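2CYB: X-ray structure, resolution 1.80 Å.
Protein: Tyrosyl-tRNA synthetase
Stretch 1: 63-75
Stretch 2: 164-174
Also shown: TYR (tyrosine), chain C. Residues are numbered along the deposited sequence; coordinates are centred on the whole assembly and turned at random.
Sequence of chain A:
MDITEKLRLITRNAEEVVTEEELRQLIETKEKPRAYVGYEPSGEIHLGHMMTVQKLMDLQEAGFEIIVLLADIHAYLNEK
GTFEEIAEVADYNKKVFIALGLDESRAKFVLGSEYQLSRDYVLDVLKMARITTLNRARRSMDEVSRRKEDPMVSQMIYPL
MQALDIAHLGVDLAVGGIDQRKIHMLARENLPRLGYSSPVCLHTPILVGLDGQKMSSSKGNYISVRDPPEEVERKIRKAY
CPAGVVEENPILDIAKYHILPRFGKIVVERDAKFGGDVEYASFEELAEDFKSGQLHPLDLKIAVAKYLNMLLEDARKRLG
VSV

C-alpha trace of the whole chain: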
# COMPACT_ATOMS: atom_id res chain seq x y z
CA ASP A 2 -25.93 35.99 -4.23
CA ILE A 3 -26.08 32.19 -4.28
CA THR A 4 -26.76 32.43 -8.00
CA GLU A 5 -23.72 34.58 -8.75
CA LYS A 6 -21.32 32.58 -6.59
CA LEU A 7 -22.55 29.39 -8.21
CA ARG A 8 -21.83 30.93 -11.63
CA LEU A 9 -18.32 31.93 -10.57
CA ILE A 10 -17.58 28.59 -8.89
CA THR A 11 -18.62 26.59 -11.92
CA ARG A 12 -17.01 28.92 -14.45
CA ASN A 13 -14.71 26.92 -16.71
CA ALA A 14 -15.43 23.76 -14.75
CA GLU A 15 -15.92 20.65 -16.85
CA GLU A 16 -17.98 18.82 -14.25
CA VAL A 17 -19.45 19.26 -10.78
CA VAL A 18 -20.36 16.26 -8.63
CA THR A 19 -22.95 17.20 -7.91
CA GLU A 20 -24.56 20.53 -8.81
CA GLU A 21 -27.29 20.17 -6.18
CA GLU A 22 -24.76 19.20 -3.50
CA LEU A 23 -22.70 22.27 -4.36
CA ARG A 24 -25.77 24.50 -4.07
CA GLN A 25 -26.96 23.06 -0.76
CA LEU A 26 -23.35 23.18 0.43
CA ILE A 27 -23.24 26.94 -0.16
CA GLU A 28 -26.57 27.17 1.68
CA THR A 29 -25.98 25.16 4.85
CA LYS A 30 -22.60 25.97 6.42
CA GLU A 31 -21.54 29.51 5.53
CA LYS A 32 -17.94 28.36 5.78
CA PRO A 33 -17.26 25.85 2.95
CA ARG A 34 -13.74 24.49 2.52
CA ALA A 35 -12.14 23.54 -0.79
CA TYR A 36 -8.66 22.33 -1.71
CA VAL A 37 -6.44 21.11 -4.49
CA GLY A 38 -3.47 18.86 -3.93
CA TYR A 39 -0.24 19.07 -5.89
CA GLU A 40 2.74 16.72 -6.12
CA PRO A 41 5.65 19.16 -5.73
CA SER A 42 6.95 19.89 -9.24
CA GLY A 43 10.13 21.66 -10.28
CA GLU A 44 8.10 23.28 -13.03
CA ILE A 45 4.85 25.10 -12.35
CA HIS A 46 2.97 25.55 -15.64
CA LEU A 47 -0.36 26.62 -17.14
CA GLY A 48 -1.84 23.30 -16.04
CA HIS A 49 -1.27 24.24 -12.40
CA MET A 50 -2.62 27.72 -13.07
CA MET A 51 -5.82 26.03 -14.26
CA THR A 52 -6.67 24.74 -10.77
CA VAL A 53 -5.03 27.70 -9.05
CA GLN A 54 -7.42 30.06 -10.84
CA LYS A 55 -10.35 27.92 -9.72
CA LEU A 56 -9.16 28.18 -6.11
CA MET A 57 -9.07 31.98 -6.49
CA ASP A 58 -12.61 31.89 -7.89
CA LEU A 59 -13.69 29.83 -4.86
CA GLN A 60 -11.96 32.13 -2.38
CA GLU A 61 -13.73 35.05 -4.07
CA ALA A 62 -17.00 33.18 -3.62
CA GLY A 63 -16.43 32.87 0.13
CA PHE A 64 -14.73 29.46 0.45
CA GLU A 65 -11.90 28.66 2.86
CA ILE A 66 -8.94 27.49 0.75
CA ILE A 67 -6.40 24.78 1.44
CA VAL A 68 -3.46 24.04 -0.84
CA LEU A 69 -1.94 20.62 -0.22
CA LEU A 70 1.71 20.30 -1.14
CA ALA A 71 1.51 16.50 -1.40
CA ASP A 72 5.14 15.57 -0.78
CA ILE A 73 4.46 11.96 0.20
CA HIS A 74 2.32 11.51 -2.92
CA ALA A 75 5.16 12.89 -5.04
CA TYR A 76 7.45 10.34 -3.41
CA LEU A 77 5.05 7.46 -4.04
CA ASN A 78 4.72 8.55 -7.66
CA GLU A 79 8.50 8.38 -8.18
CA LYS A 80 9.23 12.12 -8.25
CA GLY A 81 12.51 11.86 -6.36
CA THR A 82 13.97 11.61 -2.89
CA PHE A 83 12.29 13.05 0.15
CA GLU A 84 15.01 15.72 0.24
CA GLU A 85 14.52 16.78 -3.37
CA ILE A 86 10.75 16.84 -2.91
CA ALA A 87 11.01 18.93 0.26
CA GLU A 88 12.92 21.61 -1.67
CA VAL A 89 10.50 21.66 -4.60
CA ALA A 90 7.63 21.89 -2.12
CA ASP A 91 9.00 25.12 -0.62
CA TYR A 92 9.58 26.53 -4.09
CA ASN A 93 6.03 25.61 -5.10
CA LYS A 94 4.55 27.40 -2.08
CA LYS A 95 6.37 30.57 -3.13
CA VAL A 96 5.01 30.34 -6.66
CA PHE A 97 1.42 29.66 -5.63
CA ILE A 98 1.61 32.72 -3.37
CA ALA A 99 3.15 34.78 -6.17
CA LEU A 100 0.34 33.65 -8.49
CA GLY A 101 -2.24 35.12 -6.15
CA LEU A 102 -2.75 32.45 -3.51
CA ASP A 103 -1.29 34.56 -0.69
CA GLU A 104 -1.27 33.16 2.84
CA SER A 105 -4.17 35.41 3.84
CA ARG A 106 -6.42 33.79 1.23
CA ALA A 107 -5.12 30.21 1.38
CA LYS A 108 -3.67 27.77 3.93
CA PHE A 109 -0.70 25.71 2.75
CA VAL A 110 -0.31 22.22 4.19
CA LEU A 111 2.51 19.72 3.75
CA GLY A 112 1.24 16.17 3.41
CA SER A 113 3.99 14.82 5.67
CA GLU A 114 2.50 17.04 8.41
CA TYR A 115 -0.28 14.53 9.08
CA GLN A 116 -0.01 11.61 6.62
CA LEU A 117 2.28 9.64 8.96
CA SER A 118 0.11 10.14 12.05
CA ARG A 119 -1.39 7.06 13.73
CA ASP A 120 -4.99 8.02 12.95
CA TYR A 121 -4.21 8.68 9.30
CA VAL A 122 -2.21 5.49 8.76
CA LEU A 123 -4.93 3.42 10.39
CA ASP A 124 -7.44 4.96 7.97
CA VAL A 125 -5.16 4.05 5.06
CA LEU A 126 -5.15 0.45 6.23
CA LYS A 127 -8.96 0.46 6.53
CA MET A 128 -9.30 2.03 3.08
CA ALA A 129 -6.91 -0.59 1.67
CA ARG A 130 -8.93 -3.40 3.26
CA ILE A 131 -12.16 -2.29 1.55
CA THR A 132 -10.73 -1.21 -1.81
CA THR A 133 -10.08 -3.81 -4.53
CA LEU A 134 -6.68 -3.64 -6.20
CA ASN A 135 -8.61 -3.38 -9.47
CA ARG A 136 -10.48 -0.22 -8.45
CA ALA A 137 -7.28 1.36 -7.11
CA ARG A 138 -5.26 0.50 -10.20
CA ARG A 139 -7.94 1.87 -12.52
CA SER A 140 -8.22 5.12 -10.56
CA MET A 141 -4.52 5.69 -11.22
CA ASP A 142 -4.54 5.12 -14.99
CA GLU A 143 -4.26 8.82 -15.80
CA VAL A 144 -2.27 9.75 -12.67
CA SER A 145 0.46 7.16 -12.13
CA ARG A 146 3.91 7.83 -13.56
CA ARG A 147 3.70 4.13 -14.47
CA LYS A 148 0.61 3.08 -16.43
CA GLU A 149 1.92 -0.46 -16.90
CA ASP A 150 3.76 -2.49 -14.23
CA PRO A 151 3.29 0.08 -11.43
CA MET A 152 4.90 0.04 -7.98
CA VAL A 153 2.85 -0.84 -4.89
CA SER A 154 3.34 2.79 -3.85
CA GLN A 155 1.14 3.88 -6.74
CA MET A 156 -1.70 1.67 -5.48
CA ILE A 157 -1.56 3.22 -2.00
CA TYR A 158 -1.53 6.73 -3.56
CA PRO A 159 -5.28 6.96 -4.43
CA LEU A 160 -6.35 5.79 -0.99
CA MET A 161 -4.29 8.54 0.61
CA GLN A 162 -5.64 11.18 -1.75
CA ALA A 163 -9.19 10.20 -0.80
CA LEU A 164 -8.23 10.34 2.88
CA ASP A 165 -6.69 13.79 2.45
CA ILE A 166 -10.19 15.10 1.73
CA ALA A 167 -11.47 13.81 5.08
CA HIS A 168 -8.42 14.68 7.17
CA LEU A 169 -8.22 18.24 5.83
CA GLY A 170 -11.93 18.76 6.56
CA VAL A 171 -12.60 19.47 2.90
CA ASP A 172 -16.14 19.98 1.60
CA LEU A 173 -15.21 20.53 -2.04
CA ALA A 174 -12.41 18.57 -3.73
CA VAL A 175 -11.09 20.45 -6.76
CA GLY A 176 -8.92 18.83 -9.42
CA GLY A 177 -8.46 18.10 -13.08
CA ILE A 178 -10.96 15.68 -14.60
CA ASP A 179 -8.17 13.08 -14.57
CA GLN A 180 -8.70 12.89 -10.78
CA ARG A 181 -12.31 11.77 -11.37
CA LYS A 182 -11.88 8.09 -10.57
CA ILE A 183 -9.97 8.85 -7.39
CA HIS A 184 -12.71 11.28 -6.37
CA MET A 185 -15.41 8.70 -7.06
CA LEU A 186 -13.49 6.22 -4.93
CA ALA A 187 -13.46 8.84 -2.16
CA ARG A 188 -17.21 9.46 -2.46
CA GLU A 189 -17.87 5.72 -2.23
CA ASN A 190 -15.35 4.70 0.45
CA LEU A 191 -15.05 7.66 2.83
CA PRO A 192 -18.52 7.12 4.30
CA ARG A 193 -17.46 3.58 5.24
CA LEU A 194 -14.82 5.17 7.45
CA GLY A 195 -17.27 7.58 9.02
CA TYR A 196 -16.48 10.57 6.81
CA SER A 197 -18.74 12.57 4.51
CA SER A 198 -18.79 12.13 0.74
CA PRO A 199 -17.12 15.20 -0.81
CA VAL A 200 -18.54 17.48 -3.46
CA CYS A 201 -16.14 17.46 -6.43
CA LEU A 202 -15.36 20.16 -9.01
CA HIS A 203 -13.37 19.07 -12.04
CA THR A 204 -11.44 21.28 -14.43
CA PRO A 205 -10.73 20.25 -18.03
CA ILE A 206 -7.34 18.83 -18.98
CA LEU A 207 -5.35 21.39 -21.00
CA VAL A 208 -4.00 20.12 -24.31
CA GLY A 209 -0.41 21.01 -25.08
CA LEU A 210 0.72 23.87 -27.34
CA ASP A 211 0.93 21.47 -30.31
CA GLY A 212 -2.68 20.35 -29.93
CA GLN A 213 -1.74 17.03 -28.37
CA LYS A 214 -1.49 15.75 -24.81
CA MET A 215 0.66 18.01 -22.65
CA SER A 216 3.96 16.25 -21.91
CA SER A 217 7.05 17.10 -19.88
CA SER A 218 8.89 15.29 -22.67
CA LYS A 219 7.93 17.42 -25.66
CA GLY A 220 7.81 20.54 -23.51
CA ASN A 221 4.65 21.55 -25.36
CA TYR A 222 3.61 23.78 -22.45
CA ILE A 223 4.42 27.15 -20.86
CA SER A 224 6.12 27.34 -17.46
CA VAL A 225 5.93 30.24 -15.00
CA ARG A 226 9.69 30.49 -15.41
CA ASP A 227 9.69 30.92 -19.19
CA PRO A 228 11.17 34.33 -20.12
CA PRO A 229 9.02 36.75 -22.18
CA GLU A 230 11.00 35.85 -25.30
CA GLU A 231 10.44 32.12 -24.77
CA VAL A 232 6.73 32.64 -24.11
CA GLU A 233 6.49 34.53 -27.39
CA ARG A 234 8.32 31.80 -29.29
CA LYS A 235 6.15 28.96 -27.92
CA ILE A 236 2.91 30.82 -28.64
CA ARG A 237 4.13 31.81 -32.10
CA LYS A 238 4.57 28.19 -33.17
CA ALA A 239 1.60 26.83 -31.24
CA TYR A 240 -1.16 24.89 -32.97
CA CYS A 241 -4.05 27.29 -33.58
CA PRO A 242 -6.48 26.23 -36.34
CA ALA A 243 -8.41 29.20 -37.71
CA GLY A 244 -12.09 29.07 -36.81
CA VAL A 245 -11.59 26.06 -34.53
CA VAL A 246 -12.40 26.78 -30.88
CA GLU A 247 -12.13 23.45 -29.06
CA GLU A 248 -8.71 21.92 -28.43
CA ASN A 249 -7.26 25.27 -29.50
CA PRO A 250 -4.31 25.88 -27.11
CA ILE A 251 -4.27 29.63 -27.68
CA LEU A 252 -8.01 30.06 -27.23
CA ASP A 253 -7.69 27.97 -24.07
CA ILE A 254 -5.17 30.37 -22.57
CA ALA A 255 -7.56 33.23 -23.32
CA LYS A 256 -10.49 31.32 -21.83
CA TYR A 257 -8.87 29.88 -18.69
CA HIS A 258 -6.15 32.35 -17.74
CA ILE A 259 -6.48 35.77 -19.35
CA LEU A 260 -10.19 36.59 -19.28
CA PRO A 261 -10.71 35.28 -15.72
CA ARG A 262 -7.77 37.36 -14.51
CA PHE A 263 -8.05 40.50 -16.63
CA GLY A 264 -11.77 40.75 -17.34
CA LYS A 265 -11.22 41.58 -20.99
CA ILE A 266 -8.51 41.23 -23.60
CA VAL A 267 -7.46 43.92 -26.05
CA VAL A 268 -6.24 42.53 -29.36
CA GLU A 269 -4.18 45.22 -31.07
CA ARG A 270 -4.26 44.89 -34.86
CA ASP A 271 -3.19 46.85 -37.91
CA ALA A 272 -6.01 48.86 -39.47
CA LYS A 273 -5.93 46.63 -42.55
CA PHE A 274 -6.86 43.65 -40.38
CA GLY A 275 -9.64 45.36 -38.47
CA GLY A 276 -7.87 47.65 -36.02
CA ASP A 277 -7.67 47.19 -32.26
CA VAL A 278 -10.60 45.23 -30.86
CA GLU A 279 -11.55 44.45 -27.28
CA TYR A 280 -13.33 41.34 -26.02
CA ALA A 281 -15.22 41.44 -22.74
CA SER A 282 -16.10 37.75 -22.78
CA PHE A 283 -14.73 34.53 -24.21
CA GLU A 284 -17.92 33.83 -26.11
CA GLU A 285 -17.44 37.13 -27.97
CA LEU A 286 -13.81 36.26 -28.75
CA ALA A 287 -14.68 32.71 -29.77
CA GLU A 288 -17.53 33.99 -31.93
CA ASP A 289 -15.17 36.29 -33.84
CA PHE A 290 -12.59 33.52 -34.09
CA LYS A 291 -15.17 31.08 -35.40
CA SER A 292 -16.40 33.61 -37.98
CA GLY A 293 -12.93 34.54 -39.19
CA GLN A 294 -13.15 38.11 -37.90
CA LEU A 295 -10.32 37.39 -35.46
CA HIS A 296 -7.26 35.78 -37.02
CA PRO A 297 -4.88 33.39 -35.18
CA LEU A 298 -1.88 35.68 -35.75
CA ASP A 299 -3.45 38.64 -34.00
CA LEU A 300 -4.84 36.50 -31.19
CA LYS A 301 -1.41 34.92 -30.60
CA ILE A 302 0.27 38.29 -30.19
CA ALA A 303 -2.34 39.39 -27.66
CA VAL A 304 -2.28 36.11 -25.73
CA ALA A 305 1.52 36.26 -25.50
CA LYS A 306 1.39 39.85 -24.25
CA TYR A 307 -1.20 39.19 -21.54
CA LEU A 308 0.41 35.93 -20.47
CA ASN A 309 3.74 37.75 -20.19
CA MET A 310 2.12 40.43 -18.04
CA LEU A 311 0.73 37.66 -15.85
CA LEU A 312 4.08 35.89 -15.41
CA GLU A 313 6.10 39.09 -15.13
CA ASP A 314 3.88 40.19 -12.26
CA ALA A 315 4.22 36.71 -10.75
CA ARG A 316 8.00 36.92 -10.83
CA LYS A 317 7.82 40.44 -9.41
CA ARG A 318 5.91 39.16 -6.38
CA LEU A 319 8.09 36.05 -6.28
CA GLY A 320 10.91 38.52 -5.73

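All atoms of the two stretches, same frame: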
# COMPACT_ATOMS: atom_id res chain seq x y z
N GLY A 63 -16.26 33.12 -1.29
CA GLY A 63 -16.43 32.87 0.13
C GLY A 63 -15.88 31.59 0.75
O GLY A 63 -16.01 31.40 1.96
N PHE A 64 -15.28 30.72 -0.06
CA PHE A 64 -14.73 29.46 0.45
C PHE A 64 -13.42 29.65 1.20
O PHE A 64 -12.68 30.61 0.96
CB PHE A 64 -14.44 28.48 -0.69
CG PHE A 64 -15.63 27.68 -1.13
CD1 PHE A 64 -16.71 28.29 -1.74
CD2 PHE A 64 -15.63 26.29 -0.98
CE1 PHE A 64 -17.79 27.54 -2.19
CE2 PHE A 64 -16.71 25.53 -1.43
CZ PHE A 64 -17.79 26.16 -2.04
N GLU A 65 -13.15 28.70 2.10
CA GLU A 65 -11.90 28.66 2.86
C GLU A 65 -11.05 27.84 1.89
O GLU A 65 -11.54 26.86 1.34
CB GLU A 65 -12.06 27.86 4.16
CG GLU A 65 -12.93 28.49 5.23
CD GLU A 65 -12.97 27.66 6.51
OE1 GLU A 65 -13.48 28.16 7.53
OE2 GLU A 65 -12.50 26.50 6.50
N ILE A 66 -9.79 28.21 1.69
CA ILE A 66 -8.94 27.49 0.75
C ILE A 66 -7.72 26.80 1.35
O ILE A 66 -6.96 27.40 2.11
CB ILE A 66 -8.43 28.42 -0.37
CG1 ILE A 66 -9.61 29.06 -1.11
CG2 ILE A 66 -7.56 27.64 -1.35
CD1 ILE A 66 -10.55 28.07 -1.76
N ILE A 67 -7.55 25.53 0.99
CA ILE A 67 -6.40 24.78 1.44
C ILE A 67 -5.62 24.32 0.22
O ILE A 67 -6.20 23.83 -0.75
CB ILE A 67 -6.79 23.53 2.25
CG1 ILE A 67 -7.51 23.93 3.54
CG2 ILE A 67 -5.55 22.70 2.57
CD1 ILE A 67 -7.89 22.76 4.41
N VAL A 68 -4.30 24.50 0.25
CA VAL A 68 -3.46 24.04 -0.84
C VAL A 68 -2.58 22.96 -0.24
O VAL A 68 -1.78 23.22 0.66
CB VAL A 68 -2.55 25.14 -1.40
CG1 VAL A 68 -1.58 24.55 -2.43
CG2 VAL A 68 -3.39 26.24 -2.04
N LEU A 69 -2.74 21.73 -0.73
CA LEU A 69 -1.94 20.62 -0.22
C LEU A 69 -0.71 20.38 -1.08
O LEU A 69 -0.82 20.05 -2.27
CB LEU A 69 -2.78 19.34 -0.17
CG LEU A 69 -2.00 18.06 0.17
CD1 LEU A 69 -1.44 18.14 1.59
CD2 LEU A 69 -2.91 16.85 0.04
N LEU A 70 0.45 20.56 -0.47
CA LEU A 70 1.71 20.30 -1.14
C LEU A 70 1.89 18.82 -0.76
O LEU A 70 2.37 18.50 0.33
CB LEU A 70 2.82 21.17 -0.55
CG LEU A 70 2.59 22.68 -0.77
CD1 LEU A 70 3.45 23.50 0.17
CD2 LEU A 70 2.90 23.04 -2.21
N ALA A 71 1.46 17.93 -1.65
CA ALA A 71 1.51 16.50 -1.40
C ALA A 71 2.87 15.87 -1.59
O ALA A 71 3.09 15.14 -2.56
CB ALA A 71 0.46 15.80 -2.30
N ASP A 72 3.79 16.11 -0.66
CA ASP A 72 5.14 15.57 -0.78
C ASP A 72 5.23 14.05 -0.73
O ASP A 72 6.02 13.46 -1.45
CB ASP A 72 6.07 16.19 0.28
CG ASP A 72 5.52 16.07 1.70
OD1 ASP A 72 6.30 16.32 2.64
OD2 ASP A 72 4.32 15.77 1.88
N ILE A 73 4.44 13.42 0.13
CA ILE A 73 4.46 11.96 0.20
C ILE A 73 3.92 11.38 -1.11
O ILE A 73 4.47 10.41 -1.63
CB ILE A 73 3.61 11.44 1.37
CG1 ILE A 73 4.12 12.03 2.69
CG2 ILE A 73 3.65 9.92 1.40
CD1 ILE A 73 5.57 11.73 2.97
N HIS A 74 2.87 11.98 -1.65
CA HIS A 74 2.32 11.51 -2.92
C HIS A 74 3.37 11.58 -4.03
O HIS A 74 3.50 10.66 -4.84
CB HIS A 74 1.08 12.31 -3.33
CG HIS A 74 -0.16 11.88 -2.62
ND1 HIS A 74 -0.47 12.28 -1.34
CD2 HIS A 74 -1.15 11.03 -3.00
CE1 HIS A 74 -1.60 11.70 -0.96
NE2 HIS A 74 -2.03 10.94 -1.95
N ALA A 75 4.11 12.69 -4.06
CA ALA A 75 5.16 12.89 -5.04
C ALA A 75 6.20 11.77 -4.89
O ALA A 75 6.71 11.24 -5.88
CB ALA A 75 5.82 14.25 -4.84
N LEU A 164 -8.29 10.02 1.46
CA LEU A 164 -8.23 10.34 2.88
C LEU A 164 -7.82 11.78 3.16
O LEU A 164 -8.17 12.32 4.22
CB LEU A 164 -7.29 9.39 3.62
CG LEU A 164 -7.88 8.00 3.85
CD1 LEU A 164 -6.80 7.05 4.38
CD2 LEU A 164 -9.06 8.11 4.83
N ASP A 165 -7.09 12.40 2.24
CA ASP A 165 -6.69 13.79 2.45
C ASP A 165 -7.93 14.67 2.53
O ASP A 165 -7.96 15.63 3.29
CB ASP A 165 -5.81 14.29 1.30
CG ASP A 165 -4.44 13.67 1.31
OD1 ASP A 165 -3.82 13.62 0.23
OD2 ASP A 165 -3.98 13.24 2.39
N ILE A 166 -8.95 14.33 1.74
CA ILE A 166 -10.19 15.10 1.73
C ILE A 166 -10.81 15.11 3.14
O ILE A 166 -11.17 16.16 3.66
CB ILE A 166 -11.20 14.50 0.72
CG1 ILE A 166 -10.67 14.65 -0.71
CG2 ILE A 166 -12.55 15.19 0.86
CD1 ILE A 166 -11.44 13.86 -1.73
N ALA A 167 -10.90 13.93 3.74
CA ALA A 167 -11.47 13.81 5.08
C ALA A 167 -10.61 14.44 6.17
O ALA A 167 -11.10 15.18 7.02
CB ALA A 167 -11.71 12.35 5.41
N HIS A 168 -9.31 14.15 6.15
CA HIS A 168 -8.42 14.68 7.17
C HIS A 168 -8.17 16.18 7.11
O HIS A 168 -7.77 16.78 8.11
CB HIS A 168 -7.11 13.90 7.18
CG HIS A 168 -7.23 12.54 7.79
ND1 HIS A 168 -6.74 12.23 9.04
CD2 HIS A 168 -7.85 11.41 7.35
CE1 HIS A 168 -7.05 10.98 9.34
NE2 HIS A 168 -7.73 10.46 8.33
N LEU A 169 -8.40 16.80 5.96
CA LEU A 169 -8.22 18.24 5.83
C LEU A 169 -9.57 18.96 6.03
O LEU A 169 -9.66 20.18 5.89
CB LEU A 169 -7.63 18.59 4.46
CG LEU A 169 -6.19 18.11 4.22
CD1 LEU A 169 -5.83 18.29 2.75
CD2 LEU A 169 -5.22 18.88 5.11
N GLY A 170 -10.61 18.18 6.34
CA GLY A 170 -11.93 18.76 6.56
C GLY A 170 -12.44 19.48 5.33
O GLY A 170 -13.05 20.54 5.42
N VAL A 171 -12.19 18.89 4.17
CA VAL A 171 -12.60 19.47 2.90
C VAL A 171 -14.03 19.14 2.50
O VAL A 171 -14.48 18.00 2.63
CB VAL A 171 -11.61 19.03 1.79
CG1 VAL A 171 -12.16 19.35 0.40
CG2 VAL A 171 -10.27 19.71 2.00
N ASP A 172 -14.76 20.15 2.03
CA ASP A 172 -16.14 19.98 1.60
C ASP A 172 -16.20 19.85 0.09
O ASP A 172 -17.05 19.15 -0.46
CB ASP A 172 -16.98 21.18 2.03
CG ASP A 172 -17.01 21.36 3.53
OD1 ASP A 172 -16.53 22.40 4.03
OD2 ASP A 172 -17.50 20.43 4.21
N LEU A 173 -15.28 20.54 -0.59
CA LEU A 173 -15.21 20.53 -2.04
C LEU A 173 -13.81 20.17 -2.53
O LEU A 173 -12.85 20.91 -2.31
CB LEU A 173 -15.60 21.91 -2.60
CG LEU A 173 -15.51 22.08 -4.12
CD1 LEU A 173 -16.54 21.21 -4.80
CD2 LEU A 173 -15.73 23.54 -4.48
N ALA A 174 -13.69 19.02 -3.18
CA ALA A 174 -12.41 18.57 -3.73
C ALA A 174 -12.30 19.09 -5.16
O ALA A 174 -13.13 18.75 -6.00
CB ALA A 174 -12.34 17.04 -3.72
N TYR C . -3.34 13.34 -7.72
CA TYR C . -3.06 14.78 -7.91
C TYR C . -2.39 15.04 -9.25
O TYR C . -2.09 16.21 -9.54
CB TYR C . -2.19 15.29 -6.75
CG TYR C . -2.90 15.16 -5.42
CD1 TYR C . -2.33 14.44 -4.37
CD2 TYR C . -4.14 15.76 -5.23
CE1 TYR C . -3.00 14.32 -3.14
CE2 TYR C . -4.81 15.66 -4.02
CZ TYR C . -4.24 14.94 -2.98
OH TYR C . -4.91 14.86 -1.78
OXT TYR C . -2.17 14.06 -10.00

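How do the two backbones lie against each other? Residues 65-70 of the first stretch form a strand, and a helix begins at D72 with A71 at its N-cap. The second stretch brings in the end of a helix, closes it in a Schellman motif at G170, and enters a strand at L173. G170 has positive phi, which favours glycine, and V171 N donates back to I166 O at 3.0 Å. No hydrogen bond crosses between the stretches; the CA atoms of I67 and L169 stay 8.1 Å apart, leaving side chains to fill the gap.

Which side chains fill it? Along the strand, I67 and L69 point toward the second stretch, while V68 between them points away, the usual alternation of a strand. I67 CD1 lies 4.2 Å from L169 CB and 3.5 Å from L169 O, and L69 CD2 meets L169 CD1 at 4.2 Å. L169 thus touches both strand residues, and its branched aliphatic side chain suits this buried position.

What closes the contact near the start of the first stretch? F64 CE2 approaches L173 CD2 at 3.8 Å, the leucine methyl lying obliquely to the ring. Both residues are buried, and their apolar side chains bring no polar group needing a partner.

Why is an acid buried at the other end? D165 finds partners for both oxygens: the hydroxyl OH of the bound tyrosine donates to D165 OD1 at 2.6 Å, and OD2 is bonded elsewhere in the structure. L69 CD2 packs 3.4 Å from D165 OD1 and equally close to the ligand OH, while H74 CE1 lies 3.2 Å from D165 OD1. Tyrosine CE1 lies over one face of the H74 ring, 3.7 Å from H74 CE1, so both stretches help form the amino acid site expected of a tyrosyl-tRNA synthetase.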